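Local coordinates for protein CRISPR-associated endoribonuclease Cas6 1 (Methanocaldococcus jannaschii DSM 2661, PDB 5YI6) that probably cleaves precursor CRISPR transcripts into the short guide RNAs of archaeal antiviral immunity, as an RNA-binding endoribonuclease of the Cas6 family, at residues C224-K229 with G235-V240; E171-E176 with I218-E223; S156-N161 with S205-K210; R2-I7 with L119-K124. All coordinates share one frame; numbering follows the deposited sequence.

Contact 1: residues C224-K229 with G235-V240; sequences CGFGEK and GMVVNV. With PO4 (phosphate ion), chain K.
Phe226 and Gly235 join the two ends of the glycine-rich loop that marks the Cas6 family, the G-h-G-x5-G-h-G signature (h, hydrophobic) running from Gly225 to Gly235 between helix 215-224 and strand 237-240. The central bond is Phe226 N to Gly235 O, 2.9 Å and nearly straight at 168°. The donor lies well off the carbonyl plane, tilted by 33°. Two weaker C-H...O contacts accompany it: Gly225 CA approaches the same Gly235 O at 3.4 Å, and Gly235 CA faces Phe226 O at 3.3 Å. The backbones pass this closely at two glycines, Gly225 and Gly235, both with positive phi, and it is at Gly225 that the chain leaves helix 215-224.

The Phe226 side chain leaves the loop beside its own N (chi1 -73°) and turns a ring edge to Val237, CE2 meeting CG2 at 3.7 Å, with the two side chains crossing at about a right angle. Farther out, Phe209 meets the Phe226 ring edge-to-face and Leu166 of helix 158-174 packs against it. Lys169 of that helix donates its NZ to Gly225 O and Gly227 O, fixing the turn. The loop's outer side reaches a phosphate ion, probably from the crystallisation liquor. Loops of this kind take part in RNA recognition in Cas6 relatives, and a backbone N-H that donates to an anion is consistent with such a role: Lys229 N donates to phosphate O4 over 2.9 Å.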
# COMPACT_ATOMS: atom_id res chain seq x y z
N CYS A 224 -5.18 4.61 -5.03
CA CYS A 224 -5.77 3.32 -4.67
C CYS A 224 -4.73 2.21 -4.55
O CYS A 224 -4.94 1.24 -3.82
CB CYS A 224 -6.80 2.89 -5.73
SG CYS A 224 -7.82 1.43 -5.22
N GLY A 225 -3.62 2.36 -5.25
CA GLY A 225 -2.61 1.33 -5.38
C GLY A 225 -2.72 0.64 -6.73
O GLY A 225 -3.77 0.63 -7.37
N PHE A 226 -1.60 0.08 -7.18
CA PHE A 226 -1.52 -0.75 -8.37
C PHE A 226 -1.63 -2.22 -7.96
O PHE A 226 -1.30 -2.60 -6.84
CB PHE A 226 -0.20 -0.49 -9.14
CG PHE A 226 -0.19 0.83 -9.87
CD1 PHE A 226 -0.56 0.88 -11.23
CD2 PHE A 226 0.12 2.02 -9.21
CE1 PHE A 226 -0.59 2.07 -11.92
CE2 PHE A 226 0.09 3.24 -9.88
CZ PHE A 226 -0.27 3.29 -11.24
N GLY A 227 -2.14 -3.05 -8.88
CA GLY A 227 -2.19 -4.48 -8.53
C GLY A 227 -3.27 -4.79 -7.51
O GLY A 227 -4.14 -4.00 -7.22
N GLU A 228 -3.15 -5.98 -6.90
CA GLU A 228 -4.17 -6.54 -6.04
C GLU A 228 -3.79 -6.44 -4.56
O GLU A 228 -2.68 -6.05 -4.21
CB GLU A 228 -4.43 -8.01 -6.40
CG GLU A 228 -4.90 -8.16 -7.82
CD GLU A 228 -4.96 -9.63 -8.22
OE1 GLU A 228 -5.79 -10.36 -7.64
OE2 GLU A 228 -4.18 -10.04 -9.08
N LYS A 229 -4.75 -6.79 -3.70
CA LYS A 229 -4.58 -6.76 -2.23
C LYS A 229 -4.15 -5.38 -1.74
O LYS A 229 -3.36 -5.26 -0.78
CB LYS A 229 -3.58 -7.82 -1.76
CG LYS A 229 -4.03 -9.29 -2.08
CD LYS A 229 -5.49 -9.51 -1.66
CE LYS A 229 -5.91 -10.99 -1.75
NZ LYS A 229 -7.39 -11.12 -1.77
N GLY A 235 1.10 -2.49 -3.25
CA GLY A 235 0.96 -1.78 -4.52
C GLY A 235 0.98 -0.27 -4.43
O GLY A 235 0.64 0.39 -5.41
N MET A 236 1.38 0.30 -3.28
CA MET A 236 1.44 1.76 -3.14
C MET A 236 2.70 2.31 -3.81
O MET A 236 3.79 1.75 -3.66
CB MET A 236 1.42 2.17 -1.65
CG MET A 236 1.21 3.68 -1.50
SD MET A 236 0.94 4.08 0.23
CE MET A 236 0.29 5.75 0.07
N VAL A 237 2.55 3.40 -4.57
CA VAL A 237 3.68 3.99 -5.27
C VAL A 237 3.85 5.44 -4.82
O VAL A 237 2.97 6.04 -4.21
CB VAL A 237 3.55 3.92 -6.81
CG1 VAL A 237 3.47 2.47 -7.27
CG2 VAL A 237 2.33 4.76 -7.31
N VAL A 238 4.99 6.02 -5.19
CA VAL A 238 5.25 7.43 -4.90
C VAL A 238 5.93 8.00 -6.13
O VAL A 238 6.60 7.29 -6.89
CB VAL A 238 6.13 7.62 -3.63
CG1 VAL A 238 7.55 7.11 -3.85
CG2 VAL A 238 6.16 9.09 -3.20
N ASN A 239 5.71 9.30 -6.36
CA ASN A 239 6.38 9.92 -7.49
C ASN A 239 7.86 10.11 -7.17
O ASN A 239 8.26 10.28 -6.01
CB ASN A 239 5.72 11.25 -7.84
CG ASN A 239 5.96 12.29 -6.81
OD1 ASN A 239 5.86 12.03 -5.61
ND2 ASN A 239 6.25 13.51 -7.27
N VAL A 240 8.69 9.98 -8.20
CA VAL A 240 10.13 10.18 -8.08
C VAL A 240 10.46 11.51 -8.75
O VAL A 240 10.19 11.68 -9.95
CB VAL A 240 10.92 9.04 -8.72
CG1 VAL A 240 12.41 9.33 -8.63
CG2 VAL A 240 10.58 7.70 -8.05
P PO4 K . -8.03 -8.92 -5.10
O1 PO4 K . -8.44 -8.57 -6.52
O2 PO4 K . -7.03 -10.07 -5.13
O3 PO4 K . -9.25 -9.34 -4.31
O4 PO4 K . -7.44 -7.68 -4.43

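Contact 2: residues E171-E176 with I218-E223; sequences EAFYNE and IKFGYE
Phe220 of helix 215-224 points its ring at the last turn of helix 158-174, where Phe173 and Tyr174 receive it. These are the two helices of the C-terminal ferredoxin-like domain, whose beta-alpha-beta-beta-alpha-beta order places both against its antiparallel sheet. The backbones stay far apart, with Phe173 CA and Phe220 CA still 9.7 Å from each other at their nearest, and large aromatic groups bridge the distance.

The orientation of the three rings defines the contact. Phe220, with CG opposite its backbone N (chi1 178°), turns its CD1-CE1 side to both partners, CD1 nearest Tyr174 and CE1 nearest the CB of Phe173. Tyr174 runs past it in the opposing direction; the two planes are inclined at 53° with centroids 5.7 Å apart, neither stacked nor perpendicular, and CE2 of Tyr174 comes to 3.6 Å from CD1 of Phe220. Phe173 offers CB, 3.9 Å from Phe220 CE1, with CG and CD2 close behind; its ring also meets Phe54 edge-to-face. Phe54 follows Lys53, a probable transition-state stabiliser, whose side chain is about 9 Å from that of Phe173.

Tyr170, one turn earlier on helix 158-174, adds an edge-to-face contact with Phe220, which is buried while its two partners remain partly open to solvent. The neighbouring rings of the pair also brace each other, since Phe173 CD2 sits 3.5 Å above the centre of the Tyr174 ring.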
# COMPACT_ATOMS: atom_id res chain seq x y z
N GLU A 171 -13.70 1.09 -12.26
CA GLU A 171 -15.14 0.94 -12.44
C GLU A 171 -15.81 0.47 -11.15
O GLU A 171 -16.94 0.88 -10.85
CB GLU A 171 -15.47 -0.03 -13.59
CG GLU A 171 -14.93 0.49 -14.90
CD GLU A 171 -15.44 -0.26 -16.12
OE1 GLU A 171 -16.01 -1.38 -15.97
OE2 GLU A 171 -15.25 0.28 -17.22
N ALA A 172 -15.14 -0.40 -10.39
CA ALA A 172 -15.73 -0.90 -9.15
C ALA A 172 -15.84 0.20 -8.11
O ALA A 172 -16.82 0.25 -7.35
CB ALA A 172 -14.93 -2.07 -8.58
N PHE A 173 -14.87 1.12 -8.07
CA PHE A 173 -14.92 2.19 -7.07
C PHE A 173 -15.87 3.30 -7.47
O PHE A 173 -16.67 3.77 -6.64
CB PHE A 173 -13.54 2.81 -6.83
CG PHE A 173 -13.58 3.94 -5.85
CD1 PHE A 173 -13.75 3.66 -4.49
CD2 PHE A 173 -13.48 5.26 -6.25
CE1 PHE A 173 -13.80 4.70 -3.54
CE2 PHE A 173 -13.53 6.31 -5.32
CZ PHE A 173 -13.68 6.02 -3.95
N TYR A 174 -15.79 3.76 -8.73
CA TYR A 174 -16.56 4.92 -9.16
C TYR A 174 -17.95 4.55 -9.67
O TYR A 174 -18.79 5.45 -9.76
CB TYR A 174 -15.82 5.70 -10.26
CG TYR A 174 -14.68 6.51 -9.69
CD1 TYR A 174 -14.93 7.57 -8.82
CD2 TYR A 174 -13.35 6.18 -9.98
CE1 TYR A 174 -13.89 8.31 -8.26
CE2 TYR A 174 -12.29 6.93 -9.43
CZ TYR A 174 -12.58 7.97 -8.56
OH TYR A 174 -11.57 8.73 -7.99
N ASN A 175 -18.20 3.28 -9.96
CA ASN A 175 -19.45 2.87 -10.61
C ASN A 175 -19.71 3.72 -11.85
O ASN A 175 -20.80 4.27 -12.05
CB ASN A 175 -20.61 2.93 -9.62
CG ASN A 175 -20.54 1.81 -8.59
OD1 ASN A 175 -20.44 0.64 -8.95
ND2 ASN A 175 -20.55 2.17 -7.33
N GLU A 176 -18.67 3.87 -12.67
CA GLU A 176 -18.73 4.56 -13.95
C GLU A 176 -17.78 3.85 -14.88
O GLU A 176 -16.83 3.18 -14.43
CB GLU A 176 -18.34 6.05 -13.86
CG GLU A 176 -19.12 6.89 -12.88
CD GLU A 176 -20.58 7.12 -13.31
OE1 GLU A 176 -20.96 6.74 -14.45
OE2 GLU A 176 -21.34 7.68 -12.49
N ILE A 218 -4.18 7.32 -14.06
CA ILE A 218 -2.93 7.15 -13.30
C ILE A 218 -3.10 7.62 -11.86
O ILE A 218 -2.62 6.97 -10.92
CB ILE A 218 -1.78 7.90 -14.02
CG1 ILE A 218 -1.55 7.26 -15.41
CG2 ILE A 218 -0.50 7.85 -13.17
CD1 ILE A 218 -0.61 8.11 -16.31
N LYS A 219 -3.81 8.74 -11.67
CA LYS A 219 -4.07 9.30 -10.35
C LYS A 219 -4.87 8.33 -9.50
O LYS A 219 -4.65 8.23 -8.28
CB LYS A 219 -4.82 10.62 -10.51
CG LYS A 219 -5.38 11.20 -9.25
CD LYS A 219 -6.08 12.54 -9.50
CE LYS A 219 -6.60 13.12 -8.19
NZ LYS A 219 -7.63 12.26 -7.53
N PHE A 220 -5.82 7.62 -10.11
CA PHE A 220 -6.52 6.57 -9.37
C PHE A 220 -5.57 5.47 -8.92
O PHE A 220 -5.64 5.01 -7.78
CB PHE A 220 -7.66 5.99 -10.21
CG PHE A 220 -8.40 4.88 -9.55
CD1 PHE A 220 -9.32 5.14 -8.54
CD2 PHE A 220 -8.18 3.54 -9.97
CE1 PHE A 220 -10.02 4.08 -7.91
CE2 PHE A 220 -8.88 2.46 -9.34
CZ PHE A 220 -9.81 2.75 -8.33
N GLY A 221 -4.67 5.01 -9.80
CA GLY A 221 -3.67 4.03 -9.34
C GLY A 221 -2.76 4.60 -8.25
O GLY A 221 -2.37 3.90 -7.31
N TYR A 222 -2.44 5.88 -8.35
CA TYR A 222 -1.59 6.53 -7.36
C TYR A 222 -2.23 6.51 -5.98
O TYR A 222 -1.55 6.31 -4.97
CB TYR A 222 -1.30 7.96 -7.82
CG TYR A 222 -0.13 8.57 -7.09
CD1 TYR A 222 1.18 8.28 -7.49
CD2 TYR A 222 -0.33 9.42 -6.01
CE1 TYR A 222 2.29 8.86 -6.80
CE2 TYR A 222 0.76 10.02 -5.32
CZ TYR A 222 2.06 9.70 -5.73
OH TYR A 222 3.15 10.26 -5.08
N GLU A 223 -3.55 6.74 -5.89
CA GLU A 223 -4.14 6.78 -4.55
C GLU A 223 -4.79 5.46 -4.11
O GLU A 223 -4.90 5.21 -2.91
CB GLU A 223 -5.08 7.97 -4.42
CG GLU A 223 -4.31 9.35 -4.62
CD GLU A 223 -3.07 9.68 -3.65
OE1 GLU A 223 -2.37 8.79 -3.11
OE2 GLU A 223 -2.77 10.88 -3.45

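Contact 3: residues S156-N161 with S205-K210. With PO4 (phosphate ion), chain F.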
# COMPACT_ATOMS: atom_id res chain seq x y z
N SER A 156 4.89 -12.36 -19.53
CA SER A 156 4.24 -11.71 -20.66
C SER A 156 2.85 -11.17 -20.29
O SER A 156 2.41 -10.16 -20.84
CB SER A 156 4.12 -12.69 -21.84
OG SER A 156 3.33 -13.80 -21.45
N LYS A 157 2.16 -11.81 -19.35
CA LYS A 157 0.83 -11.36 -18.98
C LYS A 157 0.83 -10.17 -18.02
O LYS A 157 -0.22 -9.55 -17.83
CB LYS A 157 0.05 -12.49 -18.33
CG LYS A 157 -0.31 -13.65 -19.31
CD LYS A 157 -1.26 -14.60 -18.62
CE LYS A 157 -1.83 -15.70 -19.54
NZ LYS A 157 -0.83 -16.71 -19.95
N PHE A 158 1.98 -9.83 -17.43
CA PHE A 158 1.99 -8.81 -16.38
C PHE A 158 1.41 -7.50 -16.89
O PHE A 158 0.59 -6.87 -16.21
CB PHE A 158 3.42 -8.60 -15.88
CG PHE A 158 3.54 -7.54 -14.82
CD1 PHE A 158 3.39 -7.87 -13.47
CD2 PHE A 158 3.85 -6.23 -15.17
CE1 PHE A 158 3.55 -6.90 -12.47
CE2 PHE A 158 3.98 -5.24 -14.20
CZ PHE A 158 3.83 -5.58 -12.83
N TYR A 159 1.85 -7.06 -18.07
CA TYR A 159 1.55 -5.72 -18.55
C TYR A 159 0.05 -5.47 -18.64
O TYR A 159 -0.50 -4.53 -18.04
CB TYR A 159 2.24 -5.50 -19.90
CG TYR A 159 2.24 -4.08 -20.36
CD1 TYR A 159 3.24 -3.18 -19.95
CD2 TYR A 159 1.24 -3.60 -21.21
CE1 TYR A 159 3.22 -1.87 -20.35
CE2 TYR A 159 1.21 -2.28 -21.61
CZ TYR A 159 2.21 -1.41 -21.17
OH TYR A 159 2.23 -0.11 -21.55
N GLU A 160 -0.65 -6.30 -19.43
CA GLU A 160 -2.07 -6.07 -19.59
C GLU A 160 -2.84 -6.40 -18.32
O GLU A 160 -3.87 -5.79 -18.06
CB GLU A 160 -2.62 -6.87 -20.78
CG GLU A 160 -2.18 -6.26 -22.14
CD GLU A 160 -2.62 -4.80 -22.32
OE1 GLU A 160 -3.76 -4.45 -21.94
OE2 GLU A 160 -1.82 -3.99 -22.84
N ASN A 161 -2.38 -7.38 -17.55
CA ASN A 161 -3.10 -7.70 -16.32
C ASN A 161 -3.02 -6.56 -15.31
O ASN A 161 -4.01 -6.28 -14.62
CB ASN A 161 -2.60 -9.00 -15.73
CG ASN A 161 -3.24 -10.20 -16.41
OD1 ASN A 161 -3.49 -10.17 -17.62
ND2 ASN A 161 -3.52 -11.25 -15.66
N SER A 205 6.37 -7.44 -6.70
CA SER A 205 7.38 -6.69 -7.44
C SER A 205 7.69 -5.37 -6.74
O SER A 205 6.80 -4.54 -6.60
CB SER A 205 6.93 -6.39 -8.88
OG SER A 205 6.63 -7.58 -9.59
N GLU A 206 8.94 -5.19 -6.32
CA GLU A 206 9.45 -3.85 -6.03
C GLU A 206 9.89 -3.24 -7.35
O GLU A 206 10.70 -3.84 -8.07
CB GLU A 206 10.62 -3.95 -5.04
CG GLU A 206 11.33 -2.66 -4.74
CD GLU A 206 12.43 -2.88 -3.70
OE1 GLU A 206 13.62 -2.90 -4.08
OE2 GLU A 206 12.09 -3.10 -2.51
N MET A 207 9.34 -2.09 -7.73
CA MET A 207 9.68 -1.66 -9.08
C MET A 207 9.62 -0.15 -9.24
O MET A 207 8.99 0.58 -8.46
CB MET A 207 8.79 -2.34 -10.13
CG MET A 207 7.34 -2.13 -9.94
SD MET A 207 6.38 -3.27 -11.02
CE MET A 207 6.64 -2.51 -12.57
N VAL A 208 10.33 0.30 -10.27
CA VAL A 208 10.38 1.68 -10.72
C VAL A 208 9.93 1.68 -12.17
O VAL A 208 10.43 0.88 -12.98
CB VAL A 208 11.80 2.27 -10.60
CG1 VAL A 208 11.77 3.73 -11.01
CG2 VAL A 208 12.33 2.11 -9.18
N PHE A 209 9.01 2.60 -12.50
CA PHE A 209 8.43 2.58 -13.85
C PHE A 209 8.00 3.98 -14.26
O PHE A 209 7.63 4.80 -13.43
CB PHE A 209 7.25 1.58 -13.99
CG PHE A 209 6.08 1.78 -13.02
CD1 PHE A 209 4.86 2.25 -13.49
CD2 PHE A 209 6.18 1.41 -11.68
CE1 PHE A 209 3.75 2.39 -12.62
CE2 PHE A 209 5.09 1.56 -10.81
CZ PHE A 209 3.87 2.04 -11.28
N LYS A 210 8.09 4.24 -15.56
CA LYS A 210 7.59 5.47 -16.16
C LYS A 210 6.15 5.23 -16.59
O LYS A 210 5.82 4.14 -17.04
CB LYS A 210 8.42 5.83 -17.39
CG LYS A 210 9.76 6.44 -17.08
CD LYS A 210 10.40 6.98 -18.34
CE LYS A 210 11.06 5.87 -19.15
NZ LYS A 210 10.15 5.18 -20.12
P PO4 F . 5.82 -16.04 -19.71
O1 PO4 F . 4.89 -16.46 -20.84
O2 PO4 F . 4.95 -15.76 -18.50
O3 PO4 F . 6.59 -14.79 -20.11
O4 PO4 F . 6.78 -17.16 -19.37
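Phe158 and Met207 are brought together by their torsions: the phenyl group extends opposite its own backbone N (chi1 179°), whereas Met207 places CG between its N and carbonyl carbon (chi1 57°), and an extended second torsion carries SD on toward the ring. The bend at the last torsion then swings the methyl CE to the CE2 side of Phe158. The two side chains approach from opposite directions. Met207 SD lies 3.9 Å from Phe158 CZ, and the terminal CE reaches Phe158 CE2 at 4.1 Å. This is a Met-aromatic contact of the oblique kind, the sulfur standing 65° off the ring normal and 5.1 Å from the centroid. Ser205, two residues before Met207 on the same side of its strand, brings OG to 4.3 Å from Phe158 CE1, a loose approach beside a contact that is otherwise apolar and buried.

At the exposed end of the helical segment, Ser156 holds a phosphate ion, probably from the crystallisation liquor, through N to O3 at 3.0 Å and OG to O1, with Asn155 as a further donor.

In the ferredoxin-like domain, Phe158 fastens the first turn of helix 158-174 to the inner strand 201-213, while Val186 and Phe189 of the adjoining strand 182-195 and Leu136 of a nearby loop pack around the pair.

Contact 4: residues R2-I7 with L119-K124; sequences RESMRI and LPIPKK
Arg6 and Leu119 meet where two neighbouring strands of the N-terminal ferredoxin-like domain, 5-12 and 109-118, come apart and the chain departs toward the C-terminal domain.

The hydrogen bonding consists of one direct bond and one water-mediated bond where the strands diverge. Leu119 N donates to Arg6 O over 2.9 Å at 162°. The reciprocal bond is not made directly, because Arg6 N and Leu119 O stand 4.1 Å apart; a water fills the gap, accepting from Arg6 N at 2.9 Å and donating to Leu119 O at a short 2.5 Å. Beyond this point the residues from Pro120 onward follow a course of their own.

Apolar contact is carried by the stem of the arginine. CG lies opposite the backbone N (chi1 174°) and the chain runs on extended to CD, crossing the leucine side chain at a slant, with both CG and CD of Arg6 3.9 Å from Leu119 CD1. Leu119 CD1 also approaches Ile7 C, at 4.3 Å. Toward the N-terminus, Ile121 CD1 comes within 4.3 Å of Ser4 OG, a hydroxyl that is hydrogen-bonded to Lys219 NZ.

The ionic part lies past the bend at chi3 of Arg6. NE forms a salt bridge with Glu223 OE1, and NH2 donates to Tyr222 O and Val237 O. The chemistry thus divides one residue in two: a greasy stem packed beside the diverging strand ends, and a buried guanidinium whose charge is probably balanced by the Glu223 carboxylate. Arg6 so reaches from the N-terminal domain to helix 215-224 and strand 237-240, joining the two domains by polar bonds.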
# COMPACT_ATOMS: atom_id res chain seq x y z
N ARG A 2 -15.52 15.52 -2.16
CA ARG A 2 -15.12 14.13 -2.38
C ARG A 2 -14.05 14.02 -3.48
O ARG A 2 -14.30 14.24 -4.66
CB ARG A 2 -16.34 13.28 -2.71
CG ARG A 2 -17.23 13.03 -1.50
CD ARG A 2 -18.40 12.10 -1.79
NE ARG A 2 -18.70 11.23 -0.65
CZ ARG A 2 -19.61 11.47 0.28
NH1 ARG A 2 -20.35 12.58 0.23
NH2 ARG A 2 -19.79 10.61 1.28
N GLU A 3 -12.85 13.67 -3.03
CA GLU A 3 -11.64 13.57 -3.84
C GLU A 3 -10.72 12.59 -3.12
O GLU A 3 -11.07 12.05 -2.07
CB GLU A 3 -11.00 14.95 -4.04
CG GLU A 3 -10.74 15.72 -2.76
CD GLU A 3 -10.17 17.11 -3.01
OE1 GLU A 3 -9.56 17.33 -4.08
OE2 GLU A 3 -10.36 17.99 -2.15
N SER A 4 -9.53 12.37 -3.68
CA SER A 4 -8.64 11.41 -3.03
C SER A 4 -7.85 12.07 -1.88
O SER A 4 -7.85 13.29 -1.71
CB SER A 4 -7.68 10.79 -4.05
OG SER A 4 -6.76 11.73 -4.58
N MET A 5 -7.15 11.23 -1.11
CA MET A 5 -6.32 11.80 -0.06
C MET A 5 -5.21 10.81 0.26
O MET A 5 -5.43 9.59 0.30
CB MET A 5 -7.13 12.11 1.20
CG MET A 5 -6.32 12.85 2.26
SD MET A 5 -7.46 13.33 3.57
CE MET A 5 -6.34 14.36 4.55
N ARG A 6 -4.01 11.37 0.45
CA ARG A 6 -2.84 10.63 0.93
C ARG A 6 -2.32 11.30 2.19
O ARG A 6 -2.21 12.53 2.24
CB ARG A 6 -1.73 10.58 -0.13
CG ARG A 6 -0.43 9.93 0.41
CD ARG A 6 0.66 9.80 -0.68
NE ARG A 6 0.19 8.90 -1.75
CZ ARG A 6 0.99 8.09 -2.44
NH1 ARG A 6 2.31 8.08 -2.21
NH2 ARG A 6 0.49 7.27 -3.38
N ILE A 7 -1.98 10.50 3.21
CA ILE A 7 -1.39 11.03 4.42
C ILE A 7 -0.12 10.25 4.75
O ILE A 7 0.06 9.08 4.39
CB ILE A 7 -2.34 11.05 5.64
CG1 ILE A 7 -2.79 9.66 6.01
CG2 ILE A 7 -3.61 11.96 5.38
CD1 ILE A 7 -1.98 8.98 7.07
N LEU A 119 -0.60 14.95 2.11
CA LEU A 119 0.24 14.93 0.91
C LEU A 119 -0.66 15.15 -0.30
O LEU A 119 -1.29 14.20 -0.80
CB LEU A 119 0.99 13.60 0.78
CG LEU A 119 1.93 13.35 1.98
CD1 LEU A 119 2.57 11.96 1.93
CD2 LEU A 119 3.02 14.40 1.99
N PRO A 120 -0.68 16.37 -0.84
CA PRO A 120 -1.48 16.62 -2.04
C PRO A 120 -0.97 15.79 -3.21
O PRO A 120 0.24 15.55 -3.36
CB PRO A 120 -1.27 18.12 -2.30
CG PRO A 120 -0.94 18.70 -0.95
CD PRO A 120 -0.13 17.61 -0.26
N ILE A 121 -1.90 15.43 -4.07
CA ILE A 121 -1.58 14.60 -5.24
C ILE A 121 -0.66 15.37 -6.18
O ILE A 121 -0.84 16.59 -6.36
CB ILE A 121 -2.87 14.18 -5.94
CG1 ILE A 121 -2.58 13.18 -7.05
CG2 ILE A 121 -3.60 15.37 -6.56
CD1 ILE A 121 -3.06 11.82 -6.73
N PRO A 122 0.34 14.72 -6.77
CA PRO A 122 1.15 15.40 -7.79
C PRO A 122 0.28 15.85 -8.97
O PRO A 122 -0.68 15.19 -9.34
CB PRO A 122 2.16 14.34 -8.21
CG PRO A 122 2.25 13.41 -7.01
CD PRO A 122 0.86 13.38 -6.45
N LYS A 123 0.62 17.01 -9.52
CA LYS A 123 -0.12 17.54 -10.66
C LYS A 123 0.28 16.89 -11.96
O LYS A 123 -0.42 17.06 -12.96
CB LYS A 123 0.10 19.06 -10.76
CG LYS A 123 -0.61 19.87 -9.68
CD LYS A 123 -0.43 21.37 -9.92
CE LYS A 123 0.96 21.88 -9.52
NZ LYS A 123 1.24 21.84 -8.05
N LYS A 124 1.39 16.16 -11.98
CA LYS A 124 1.85 15.42 -13.16
C LYS A 124 2.61 14.18 -12.72
O LYS A 124 3.21 14.15 -11.64
CB LYS A 124 2.74 16.31 -14.05
CG LYS A 124 4.02 16.73 -13.35
CD LYS A 124 4.72 17.90 -14.05
CE LYS A 124 5.97 18.33 -13.26
NZ LYS A 124 6.78 19.39 -13.92
O HOH W 1 -3.82 13.94 -0.77

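Contacts 1 and 3 are buried, contacts 2 and 4 only partly so, and their chemistry varies with position. Contact 1, nearest the centre of the chain, rests chiefly on backbone and glycines; contacts 2 and 3 use aromatic or sulfur-bearing side chains at opposite ends of helix 158-174, and do not touch each other. Contact 4, between a strand start and a linking loop, mixes a water bridge with a charged side chain. Phe209, in the 205-210 segment, packs on Val237 of contact 1. Tyr222, from contact 2, hydrogen-bonds through OH to Asn239 N, tying helix 215-224 to strand 237-240, while contact 4 touches both contacts 1 and 2.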